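PDB 5T99: glycoside Hydrolase from Bacteroides uniformis, which binds the galactose-like inhibitor D-galacto-isofagomine in its active-site pocket and probably hydrolyses terminal galactose linkages in agarose-derived sugars. Local coordinates for residues A[616-621]-A[745-750]; A[316-321]-A[331-336]; A[394-399]-A[432-437]; A[126-131]-A[370-375]. All coordinates share one frame; numbering follows the deposited sequence.

Contact 1 of 4, residues A[616-621]-A[745-750]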
# COMPACT_ATOMS: atom_id res chain seq x y z
N LEU A 616 -7.21 -14.38 -23.89
CA LEU A 616 -6.67 -13.22 -24.56
C LEU A 616 -6.13 -13.64 -25.94
O LEU A 616 -5.76 -14.81 -26.11
CB LEU A 616 -5.61 -12.50 -23.68
CG LEU A 616 -4.32 -13.07 -23.04
CD1 LEU A 616 -4.53 -14.37 -22.28
CD2 LEU A 616 -3.18 -13.20 -24.03
N PRO A 617 -6.11 -12.74 -26.93
CA PRO A 617 -6.46 -11.32 -26.82
C PRO A 617 -7.95 -11.06 -27.00
O PRO A 617 -8.74 -11.97 -26.79
CB PRO A 617 -5.64 -10.69 -27.97
CG PRO A 617 -5.58 -11.76 -28.98
CD PRO A 617 -5.46 -13.05 -28.21
N HIS A 618 -8.32 -9.82 -27.32
CA HIS A 618 -9.65 -9.52 -27.90
C HIS A 618 -9.85 -10.21 -29.26
O HIS A 618 -8.92 -10.81 -29.82
CB HIS A 618 -9.88 -7.98 -28.01
CG HIS A 618 -8.94 -7.27 -28.96
ND1 HIS A 618 -8.19 -6.18 -28.56
CD2 HIS A 618 -8.65 -7.46 -30.27
CE1 HIS A 618 -7.47 -5.74 -29.58
NE2 HIS A 618 -7.73 -6.50 -30.63
N TRP A 619 -11.06 -10.09 -29.80
CA TRP A 619 -11.39 -10.68 -31.10
C TRP A 619 -11.88 -9.65 -32.15
O TRP A 619 -12.78 -9.94 -32.93
CB TRP A 619 -12.42 -11.79 -30.88
CG TRP A 619 -12.33 -12.91 -31.85
CD1 TRP A 619 -13.33 -13.37 -32.66
CD2 TRP A 619 -11.19 -13.74 -32.12
NE1 TRP A 619 -12.89 -14.43 -33.41
CE2 TRP A 619 -11.58 -14.68 -33.10
CE3 TRP A 619 -9.88 -13.78 -31.62
CZ2 TRP A 619 -10.71 -15.66 -33.60
CZ3 TRP A 619 -9.00 -14.74 -32.12
CH2 TRP A 619 -9.42 -15.67 -33.10
N ASN A 620 -11.31 -8.44 -32.12
CA ASN A 620 -11.32 -7.50 -33.25
C ASN A 620 -9.99 -7.48 -34.03
O ASN A 620 -9.11 -6.68 -33.73
CB ASN A 620 -11.66 -6.08 -32.79
CG ASN A 620 -13.09 -5.93 -32.35
OD1 ASN A 620 -13.53 -6.57 -31.39
ND2 ASN A 620 -13.84 -5.08 -33.03
N TRP A 621 -9.89 -8.34 -35.03
CA TRP A 621 -8.70 -8.43 -35.90
C TRP A 621 -9.11 -8.42 -37.39
O TRP A 621 -10.29 -8.28 -37.70
CB TRP A 621 -7.93 -9.69 -35.55
CG TRP A 621 -7.48 -9.69 -34.13
CD1 TRP A 621 -7.98 -10.44 -33.10
CD2 TRP A 621 -6.44 -8.88 -33.56
NE1 TRP A 621 -7.31 -10.15 -31.94
CE2 TRP A 621 -6.36 -9.20 -32.19
CE3 TRP A 621 -5.56 -7.92 -34.09
CZ2 TRP A 621 -5.44 -8.59 -31.33
CZ3 TRP A 621 -4.65 -7.31 -33.24
CH2 TRP A 621 -4.59 -7.65 -31.87
N CYS A 745 -15.93 -2.46 -26.76
CA CYS A 745 -15.10 -2.11 -27.91
C CYS A 745 -13.63 -2.14 -27.46
O CYS A 745 -13.16 -1.21 -26.80
CB CYS A 745 -15.50 -0.74 -28.46
SG CYS A 745 -17.25 -0.65 -28.95
N PRO A 746 -12.90 -3.23 -27.80
CA PRO A 746 -11.60 -3.45 -27.14
C PRO A 746 -10.50 -2.39 -27.34
O PRO A 746 -9.56 -2.37 -26.54
CB PRO A 746 -11.14 -4.80 -27.71
CG PRO A 746 -11.85 -4.93 -29.02
CD PRO A 746 -13.18 -4.27 -28.81
N GLU A 747 -10.61 -1.54 -28.36
CA GLU A 747 -9.57 -0.54 -28.64
C GLU A 747 -10.09 0.90 -28.55
O GLU A 747 -9.38 1.84 -28.91
CB GLU A 747 -8.93 -0.84 -30.00
CG GLU A 747 -8.23 -2.20 -30.03
CD GLU A 747 -7.55 -2.51 -31.36
OE1 GLU A 747 -8.10 -2.14 -32.42
OE2 GLU A 747 -6.46 -3.14 -31.33
N ALA A 748 -11.30 1.09 -28.03
CA ALA A 748 -11.93 2.40 -28.03
C ALA A 748 -11.17 3.43 -27.18
O ALA A 748 -10.66 3.09 -26.09
CB ALA A 748 -13.37 2.28 -27.56
N ASP A 749 -11.09 4.66 -27.67
CA ASP A 749 -10.44 5.77 -26.97
C ASP A 749 -11.31 7.04 -26.92
O ASP A 749 -10.81 8.16 -26.89
CB ASP A 749 -9.04 6.06 -27.56
CG ASP A 749 -9.08 6.63 -29.00
OD1 ASP A 749 -10.17 6.77 -29.59
OD2 ASP A 749 -7.99 6.94 -29.53
N ASN A 750 -12.62 6.84 -26.86
CA ASN A 750 -13.57 7.93 -26.88
C ASN A 750 -13.42 8.80 -25.64
O ASN A 750 -13.35 8.29 -24.52
CB ASN A 750 -15.00 7.39 -26.92
CG ASN A 750 -15.29 6.56 -28.16
OD1 ASN A 750 -14.79 5.45 -28.30
ND2 ASN A 750 -16.10 7.10 -29.06
O HOH W 1 -8.13 -4.52 -25.92

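Contact 2 of 4, residues A[316-321]-A[331-336]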
# COMPACT_ATOMS: atom_id res chain seq x y z
N HIS A 316 3.24 3.77 -2.74
CA HIS A 316 2.25 4.37 -1.87
C HIS A 316 1.18 5.19 -2.55
O HIS A 316 0.11 5.38 -1.97
CB HIS A 316 2.91 5.21 -0.77
CG HIS A 316 3.53 6.48 -1.27
ND1 HIS A 316 4.70 6.51 -2.00
CD2 HIS A 316 3.16 7.77 -1.11
CE1 HIS A 316 5.02 7.76 -2.27
NE2 HIS A 316 4.10 8.55 -1.74
N ASP A 317 1.42 5.66 -3.78
CA ASP A 317 0.37 6.41 -4.49
C ASP A 317 -0.85 5.53 -4.77
O ASP A 317 -0.76 4.28 -4.74
CB ASP A 317 0.89 7.09 -5.77
CG ASP A 317 1.10 6.12 -6.94
OD1 ASP A 317 0.10 5.56 -7.45
OD2 ASP A 317 2.26 5.97 -7.38
N ASN A 318 -1.97 6.19 -5.03
CA ASN A 318 -3.16 5.52 -5.56
C ASN A 318 -3.60 6.17 -6.88
O ASN A 318 -4.78 6.49 -7.06
CB ASN A 318 -4.27 5.55 -4.50
CG ASN A 318 -4.09 4.47 -3.46
OD1 ASN A 318 -4.04 3.29 -3.79
ND2 ASN A 318 -4.00 4.87 -2.20
N GLY A 319 -2.64 6.37 -7.79
CA GLY A 319 -2.91 6.81 -9.15
C GLY A 319 -3.65 8.14 -9.21
O GLY A 319 -3.16 9.11 -8.65
N PRO A 320 -4.86 8.18 -9.83
CA PRO A 320 -5.65 9.42 -9.88
C PRO A 320 -5.89 10.11 -8.55
O PRO A 320 -6.08 11.33 -8.53
CB PRO A 320 -6.99 8.98 -10.47
CG PRO A 320 -6.69 7.74 -11.24
CD PRO A 320 -5.57 7.06 -10.50
N MET A 321 -5.91 9.35 -7.46
CA MET A 321 -6.05 9.91 -6.11
C MET A 321 -4.76 10.49 -5.54
O MET A 321 -4.79 11.09 -4.47
CB MET A 321 -6.61 8.86 -5.15
CG MET A 321 -8.00 8.34 -5.49
SD MET A 321 -9.30 9.60 -5.45
CE MET A 321 -9.17 10.23 -3.78
N GLU A 331 -8.05 0.25 0.58
CA GLU A 331 -8.87 -0.95 0.75
C GLU A 331 -9.16 -1.62 -0.59
O GLU A 331 -8.97 -2.82 -0.74
CB GLU A 331 -10.18 -0.61 1.47
CG GLU A 331 -10.97 -1.84 1.90
CD GLU A 331 -12.34 -1.51 2.47
OE1 GLU A 331 -13.04 -0.63 1.94
OE2 GLU A 331 -12.71 -2.17 3.46
N ARG A 332 -9.62 -0.84 -1.55
CA ARG A 332 -9.89 -1.32 -2.91
C ARG A 332 -8.65 -1.98 -3.53
O ARG A 332 -8.73 -3.10 -4.05
CB ARG A 332 -10.36 -0.17 -3.79
CG ARG A 332 -10.56 -0.51 -5.25
CD ARG A 332 -11.19 0.66 -5.97
NE ARG A 332 -11.27 0.45 -7.41
CZ ARG A 332 -10.36 0.81 -8.31
NH1 ARG A 332 -9.21 1.40 -7.97
NH2 ARG A 332 -10.61 0.58 -9.60
N LYS A 333 -7.53 -1.27 -3.47
CA LYS A 333 -6.25 -1.81 -3.96
C LYS A 333 -5.92 -3.16 -3.32
O LYS A 333 -5.62 -4.10 -4.02
CB LYS A 333 -5.13 -0.80 -3.71
CG LYS A 333 -3.79 -1.20 -4.30
CD LYS A 333 -2.86 -0.01 -4.48
CE LYS A 333 -2.48 0.64 -3.17
NZ LYS A 333 -1.62 1.84 -3.40
N LEU A 334 -6.03 -3.26 -2.01
CA LEU A 334 -5.76 -4.52 -1.31
C LEU A 334 -6.78 -5.61 -1.63
O LEU A 334 -6.39 -6.78 -1.79
CB LEU A 334 -5.65 -4.28 0.21
CG LEU A 334 -4.45 -3.40 0.61
CD1 LEU A 334 -4.50 -3.08 2.09
CD2 LEU A 334 -3.13 -4.07 0.28
N GLN A 335 -8.05 -5.24 -1.75
CA GLN A 335 -9.11 -6.18 -2.14
C GLN A 335 -8.87 -6.80 -3.52
O GLN A 335 -9.03 -8.02 -3.71
CB GLN A 335 -10.47 -5.50 -2.14
CG GLN A 335 -11.04 -5.25 -0.77
CD GLN A 335 -12.32 -4.42 -0.81
OE1 GLN A 335 -12.57 -3.68 -1.77
NE2 GLN A 335 -13.13 -4.54 0.24
N ILE A 336 -8.48 -5.95 -4.47
CA ILE A 336 -8.17 -6.40 -5.83
C ILE A 336 -6.96 -7.34 -5.79
O ILE A 336 -6.99 -8.42 -6.39
CB ILE A 336 -8.01 -5.21 -6.81
CG1 ILE A 336 -9.40 -4.61 -7.09
CG2 ILE A 336 -7.35 -5.63 -8.11
CD1 ILE A 336 -9.38 -3.23 -7.70
O HOH W 2 -1.13 2.97 -0.89

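Contact 3 of 4, residues A[394-399]-A[432-437]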
# COMPACT_ATOMS: atom_id res chain seq x y z
N LYS A 394 17.25 7.36 14.06
CA LYS A 394 15.99 7.98 14.47
C LYS A 394 14.81 7.52 13.60
O LYS A 394 13.73 7.23 14.13
CB LYS A 394 16.07 9.52 14.45
CG LYS A 394 16.91 10.14 15.55
CD LYS A 394 16.36 11.51 15.97
CE LYS A 394 15.21 11.36 16.98
NZ LYS A 394 14.33 12.57 17.09
N ASP A 395 15.02 7.44 12.29
CA ASP A 395 13.95 7.02 11.38
C ASP A 395 13.60 5.54 11.48
O ASP A 395 12.42 5.19 11.46
CB ASP A 395 14.25 7.42 9.92
CG ASP A 395 14.01 8.90 9.66
OD1 ASP A 395 13.01 9.43 10.21
OD2 ASP A 395 14.81 9.52 8.91
N LEU A 396 14.60 4.68 11.59
CA LEU A 396 14.33 3.26 11.73
C LEU A 396 13.69 2.97 13.10
O LEU A 396 12.76 2.16 13.20
CB LEU A 396 15.58 2.42 11.53
CG LEU A 396 15.40 0.91 11.67
CD1 LEU A 396 14.39 0.38 10.67
CD2 LEU A 396 16.73 0.23 11.49
N THR A 397 14.20 3.64 14.13
CA THR A 397 13.59 3.56 15.44
C THR A 397 12.13 4.03 15.38
O THR A 397 11.24 3.34 15.88
CB THR A 397 14.38 4.35 16.50
OG1 THR A 397 15.66 3.74 16.68
CG2 THR A 397 13.64 4.39 17.87
N SER A 398 11.89 5.16 14.73
CA SER A 398 10.52 5.69 14.58
C SER A 398 9.58 4.73 13.85
O SER A 398 8.42 4.58 14.24
CB SER A 398 10.53 7.04 13.87
OG SER A 398 9.21 7.54 13.74
N LEU A 399 10.08 4.07 12.81
CA LEU A 399 9.30 3.08 12.08
C LEU A 399 8.89 1.89 12.97
O LEU A 399 7.74 1.48 13.00
CB LEU A 399 10.11 2.56 10.88
CG LEU A 399 9.56 1.35 10.13
CD1 LEU A 399 8.23 1.71 9.49
CD2 LEU A 399 10.56 0.83 9.11
N LYS A 432 24.73 -4.51 9.28
CA LYS A 432 24.74 -4.93 10.69
C LYS A 432 24.14 -3.83 11.61
O LYS A 432 23.29 -4.11 12.45
CB LYS A 432 26.15 -5.29 11.14
CG LYS A 432 26.22 -5.95 12.51
CD LYS A 432 27.65 -6.17 12.95
CE LYS A 432 27.73 -6.84 14.30
NZ LYS A 432 27.17 -5.97 15.39
N TYR A 433 24.60 -2.60 11.40
CA TYR A 433 24.14 -1.44 12.15
C TYR A 433 22.61 -1.34 12.18
O TYR A 433 22.01 -1.18 13.26
CB TYR A 433 24.80 -0.17 11.57
CG TYR A 433 24.18 1.14 11.94
CD1 TYR A 433 24.25 1.63 13.25
CD2 TYR A 433 23.53 1.92 10.99
CE1 TYR A 433 23.69 2.86 13.59
CE2 TYR A 433 22.97 3.14 11.33
CZ TYR A 433 23.04 3.61 12.62
OH TYR A 433 22.48 4.83 12.93
N LEU A 434 21.99 -1.46 11.01
CA LEU A 434 20.53 -1.40 10.89
C LEU A 434 19.86 -2.65 11.44
O LEU A 434 18.83 -2.55 12.08
CB LEU A 434 20.10 -1.18 9.44
CG LEU A 434 20.57 0.14 8.83
CD1 LEU A 434 20.36 0.14 7.32
CD2 LEU A 434 19.86 1.33 9.49
N ALA A 435 20.44 -3.81 11.18
CA ALA A 435 19.91 -5.05 11.71
C ALA A 435 19.96 -5.10 13.24
O ALA A 435 19.06 -5.65 13.85
CB ALA A 435 20.63 -6.24 11.12
N ASP A 436 21.01 -4.54 13.85
CA ASP A 436 21.12 -4.52 15.32
C ASP A 436 20.02 -3.70 15.97
O ASP A 436 19.47 -4.11 16.97
CB ASP A 436 22.49 -4.03 15.79
CG ASP A 436 23.62 -5.01 15.49
OD1 ASP A 436 23.34 -6.19 15.17
OD2 ASP A 436 24.80 -4.57 15.55
N ILE A 437 19.70 -2.55 15.37
CA ILE A 437 18.57 -1.71 15.80
C ILE A 437 17.23 -2.45 15.71
O ILE A 437 16.42 -2.34 16.62
CB ILE A 437 18.51 -0.40 14.99
CG1 ILE A 437 19.68 0.50 15.36
CG2 ILE A 437 17.20 0.35 15.23
CD1 ILE A 437 20.06 1.45 14.24

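Contact 4 of 4, residues A[126-131]-A[370-375]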
# COMPACT_ATOMS: atom_id res chain seq x y z
N HIS A 126 12.08 18.07 9.85
CA HIS A 126 12.03 16.65 9.51
C HIS A 126 12.23 16.39 8.02
O HIS A 126 11.33 16.64 7.22
CB HIS A 126 10.70 16.06 9.99
CG HIS A 126 10.68 14.57 10.02
ND1 HIS A 126 11.10 13.84 11.11
CD2 HIS A 126 10.35 13.67 9.07
CE1 HIS A 126 11.01 12.55 10.83
NE2 HIS A 126 10.55 12.42 9.60
N PRO A 127 13.42 15.90 7.63
CA PRO A 127 13.67 15.70 6.20
C PRO A 127 12.92 14.53 5.53
O PRO A 127 12.43 14.71 4.43
CB PRO A 127 15.20 15.50 6.12
CG PRO A 127 15.63 15.11 7.49
CD PRO A 127 14.64 15.68 8.45
N TYR A 128 12.84 13.36 6.18
CA TYR A 128 12.34 12.14 5.51
C TYR A 128 10.82 12.08 5.50
O TYR A 128 10.17 12.04 6.55
CB TYR A 128 12.91 10.90 6.20
CG TYR A 128 12.78 9.59 5.44
CD1 TYR A 128 13.07 9.51 4.07
CD2 TYR A 128 12.43 8.41 6.10
CE1 TYR A 128 12.97 8.31 3.39
CE2 TYR A 128 12.33 7.20 5.42
CZ TYR A 128 12.60 7.16 4.07
OH TYR A 128 12.52 5.97 3.38
N GLY A 129 10.23 12.06 4.31
CA GLY A 129 8.79 12.22 4.19
C GLY A 129 7.90 11.04 4.56
O GLY A 129 6.68 11.20 4.63
N TYR A 130 8.50 9.87 4.79
CA TYR A 130 7.77 8.65 5.07
C TYR A 130 7.67 8.26 6.54
O TYR A 130 6.84 7.42 6.89
CB TYR A 130 8.39 7.49 4.30
CG TYR A 130 8.35 7.67 2.80
CD1 TYR A 130 7.17 7.47 2.09
CD2 TYR A 130 9.49 8.02 2.08
CE1 TYR A 130 7.13 7.63 0.71
CE2 TYR A 130 9.47 8.18 0.71
CZ TYR A 130 8.29 7.98 0.02
OH TYR A 130 8.26 8.12 -1.35
N THR A 131 8.53 8.83 7.39
CA THR A 131 8.40 8.68 8.84
C THR A 131 7.62 9.86 9.39
O THR A 131 7.70 10.98 8.87
CB THR A 131 9.76 8.59 9.55
OG1 THR A 131 10.63 9.62 9.09
CG2 THR A 131 10.41 7.24 9.27
N GLU A 370 9.35 -1.81 4.99
CA GLU A 370 10.68 -1.44 4.47
C GLU A 370 11.03 0.02 4.75
O GLU A 370 10.24 0.91 4.52
CB GLU A 370 10.77 -1.72 2.97
CG GLU A 370 12.17 -1.57 2.38
CD GLU A 370 12.34 -2.30 1.06
OE1 GLU A 370 11.90 -1.76 0.01
OE2 GLU A 370 12.90 -3.41 1.07
N ALA A 371 12.25 0.25 5.24
CA ALA A 371 12.62 1.57 5.76
C ALA A 371 13.19 2.52 4.70
O ALA A 371 12.79 3.68 4.66
CB ALA A 371 13.63 1.41 6.89
N PHE A 372 14.12 2.02 3.86
CA PHE A 372 14.98 2.88 3.03
C PHE A 372 15.27 2.29 1.67
O PHE A 372 15.29 1.07 1.50
CB PHE A 372 16.34 3.13 3.70
CG PHE A 372 16.25 3.63 5.12
CD1 PHE A 372 15.62 4.82 5.41
CD2 PHE A 372 16.83 2.91 6.16
CE1 PHE A 372 15.54 5.29 6.72
CE2 PHE A 372 16.76 3.36 7.47
CZ PHE A 372 16.11 4.56 7.75
N ASP A 373 15.52 3.18 0.71
CA ASP A 373 15.94 2.80 -0.65
C ASP A 373 17.44 3.01 -0.90
O ASP A 373 17.99 2.47 -1.86
CB ASP A 373 15.11 3.58 -1.68
CG ASP A 373 15.44 3.20 -3.11
OD1 ASP A 373 15.36 2.00 -3.45
OD2 ASP A 373 15.79 4.12 -3.89
N GLU A 374 18.10 3.80 -0.06
CA GLU A 374 19.57 3.93 -0.10
C GLU A 374 20.10 4.25 1.29
O GLU A 374 19.36 4.75 2.13
CB GLU A 374 19.99 5.01 -1.11
CG GLU A 374 19.51 6.41 -0.77
CD GLU A 374 19.90 7.46 -1.80
OE1 GLU A 374 19.65 7.25 -3.00
OE2 GLU A 374 20.45 8.50 -1.42
N TRP A 375 21.38 3.96 1.53
CA TRP A 375 21.97 4.17 2.85
C TRP A 375 22.96 5.32 2.82
O TRP A 375 22.52 6.45 2.78
CB TRP A 375 22.58 2.88 3.40
CG TRP A 375 21.61 1.77 3.63
CD1 TRP A 375 20.26 1.86 3.75
CD2 TRP A 375 21.94 0.39 3.81
NE1 TRP A 375 19.72 0.62 3.98
CE2 TRP A 375 20.73 -0.30 4.02
CE3 TRP A 375 23.15 -0.33 3.82
CZ2 TRP A 375 20.68 -1.68 4.22
CZ3 TRP A 375 23.10 -1.70 4.02
CH2 TRP A 375 21.87 -2.36 4.22

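Contact 1 of 4, residues A[616-621]-A[745-750]
Pro746 lies over one face of the His618 ring in a CH-pi contact. The proline is the second residue of a type I beta turn, Cys745 to Ala748, so its ring projects from the bend of that loop. Its CG is 4.1 Å from the centroid of the His618 ring and 27° off the ring normal. The two side chains cross at about a right angle. The first torsion of His618 (chi1 64°) sets its ring between the backbone N and the carbonyl carbon and turns a face to the proline. Glu747 meets the same ring at its edge, where OE2 is 3.3 Å from His618 CE1. The carboxylate plane stands 81° from the ring plane. Pro746 CG also meets Asn620, whose OD1 is 3.3 Å from it. The amide is held from outside by a bond from Asn620 ND2 to the carbonyl of Ala708. The NE2 end of His618 lies above one face of Trp621, and Tyr505 meets the histidine ring edge-to-face. Trp621 NE1 also donates to His618 O, which ties the 616-621 loop to itself. With an alanine at His618, Pro746 would probably lose the ring face it packs on, and a gap would open between the two loops. This is a surface contact between the loop after strand 613-616 and the family 2 C-terminal domain 5. No direct hydrogen bond joins the segments. A water bridges them instead, 3.1 Å from His618 ND1 and donating to Pro746 O at 2.7 Å.

Contact 2 of 4, residues A[316-321]-A[331-336]
Lys333 ends in the loop 316-321 without meeting a carboxylate there; its ammonium is held by an amide oxygen and a water. The lysine is buried. Its NZ donates to Asn318 OD1 at 2.8 Å, and the donor sits 53° out of the carbonyl plane, well above it and not on a lone pair. Lys333 CE follows close behind, 3.1 Å from Asn318 OD1, so the last part of the chain lies against the amide. The side chain leaves helix 327-339 with CG anti to the backbone N and then bends at its third torsion (chi3 64°), which swings the end toward the loop. Asp317 O is also near, 2.9 Å from Lys333 NZ. A water accepts from Lys333 NZ and donates to His316 O, so a second link runs through solvent. The other branch of the Asn318 amide, ND2, bonds Asp330 OD1 of the same helix, which helps fix the amide's rotation. Asp317 shapes the loop through an Asx turn: its OD1 accepts from Gly319 N at 2.9 Å. A CB on Gly319 would clash with Pro320 CD. Phe556 packs on the lysine from another loop. The contact lies in the TIM barrel domain and joins the turn after strand 305-313 to the helix that follows it. Asp317 OD1 stands 5.8 Å from Lys333 NZ, too far for an ion pair. The buried positive charge is therefore met mainly by neutral oxygens, and the nearby aspartate may ease its burial at longer range.

Contact 3 of 4, residues A[394-399]-A[432-437]
Leu396 reaches across from helix 388-403 and puts one methyl, CD2, against helix 427-441. This methyl is the tight part of the contact. It lies 3.5 Å from the backbone oxygen Leu434 O, so it rests against the main chain of the other helix. It also meets two side chains: Leu396 CD2 is 3.8 Å from Ile437 CG2 and 3.9 Å from Leu434 CD2. The first torsion of Leu396 places CG anti to the backbone N (chi1 179°), and the branch then extends toward the other helix. Ile437 turns its CG2 branch to meet it, and the two side chains cross obliquely. The looser part is at Thr397, where OG1 is 4.0 Å from Ile437 CG2. This is a plain van der Waals touch; the Thr397 hydroxyl bonds Lys393 O in its own helix. The CD1 end of Ile437 lies over the rim of one face of the Tyr433 ring. Tyr433 OH in turn bonds Ser392 OG of helix 388-403. On the exposed side Lys432 NZ forms a salt bridge with Asp436 OD2 at 2.8 Å, and the carboxylate oxygen uses its syn lone pair. Asp436 has a second partner in Arg439. These two helices are neighbours on the outside of the TIM barrel. Their segment axes approach to 10.5 Å at a signed crossing angle of -32°. Across the two segments the contact is apolar, with no hydrogen bond. Cohesion there rests on the fit of a few methyl groups, while charges stay on the outer side of helix 427-441.

Contact 4 of 4, residues A[126-131]-A[370-375]
Tyr128 OH donates to Ala371 O at 2.6 Å, in the plane of the carbonyl. The C=O...donor angle is 150°, and the oxygen lies at the edge of the tyrosine ring, near its plane. Phe372 is the second member of this first shell. Its CE1 comes 4.0 Å from Tyr128 CE2, and the two rings meet obliquely, with planes at 45° and centroids 5.8 Å apart. Within the loop 370-375, Ala371 CB lies 3.6 Å above one face of the Phe372 ring, toward its rim. A first torsion of -165° carries the Tyr128 ring away from its own backbone N and toward the loop 370-375. The next shell steadies the tyrosine. Tyr130 CB sits over one face of Tyr128, toward the rim, and Asp395 of helix 388-403 packs on the Tyr128 side chain. Within the loop 126-131, His126 NE2 donates to Thr131 OG1 at 2.8 Å, which closes the loop on itself; Thr131 OG1 also bonds Asp395. A phenylalanine in place of Tyr128 would probably leave Ala371 O without this donor and keep only the ring packing. Further out, the loop 370-375 lies one shell behind the inhibitor site. Asp373 forms salt bridges with Arg161 and Lys379, and Glu370 bonds His349; Arg161 and His349 both line the pocket of D-galacto-isofagomine. The contact is thus an interdomain one. A loop of the family 2 sugar-binding domain docks on the loop that follows barrel strand 366-370, on the side of the TIM barrel where the active site opens.

Overall arrangement
Contacts 2, 3 and 4 gather around the TIM barrel, while contact 1 lies apart, its centre about 26 Å from that of contact 2, between C-terminal parts. Contacts 3 and 4 are closest, with centres about 11 Å apart; Leu434 packs on Trp375, and Asp395 of helix 388-403 faces the loop 126-131. Contact 2 is about 21 Å from contact 4 between centres and touches it through His316 and Tyr130. Along the chain, contact 2 is nested inside the loop closed by contact 4. Contact 3 follows, then contact 1, whose centre is about 50 Å from that of contact 3, across the chain's centre. Together they tie the sugar-binding domain to the barrel, join barrel elements and link outlying C-terminal loops.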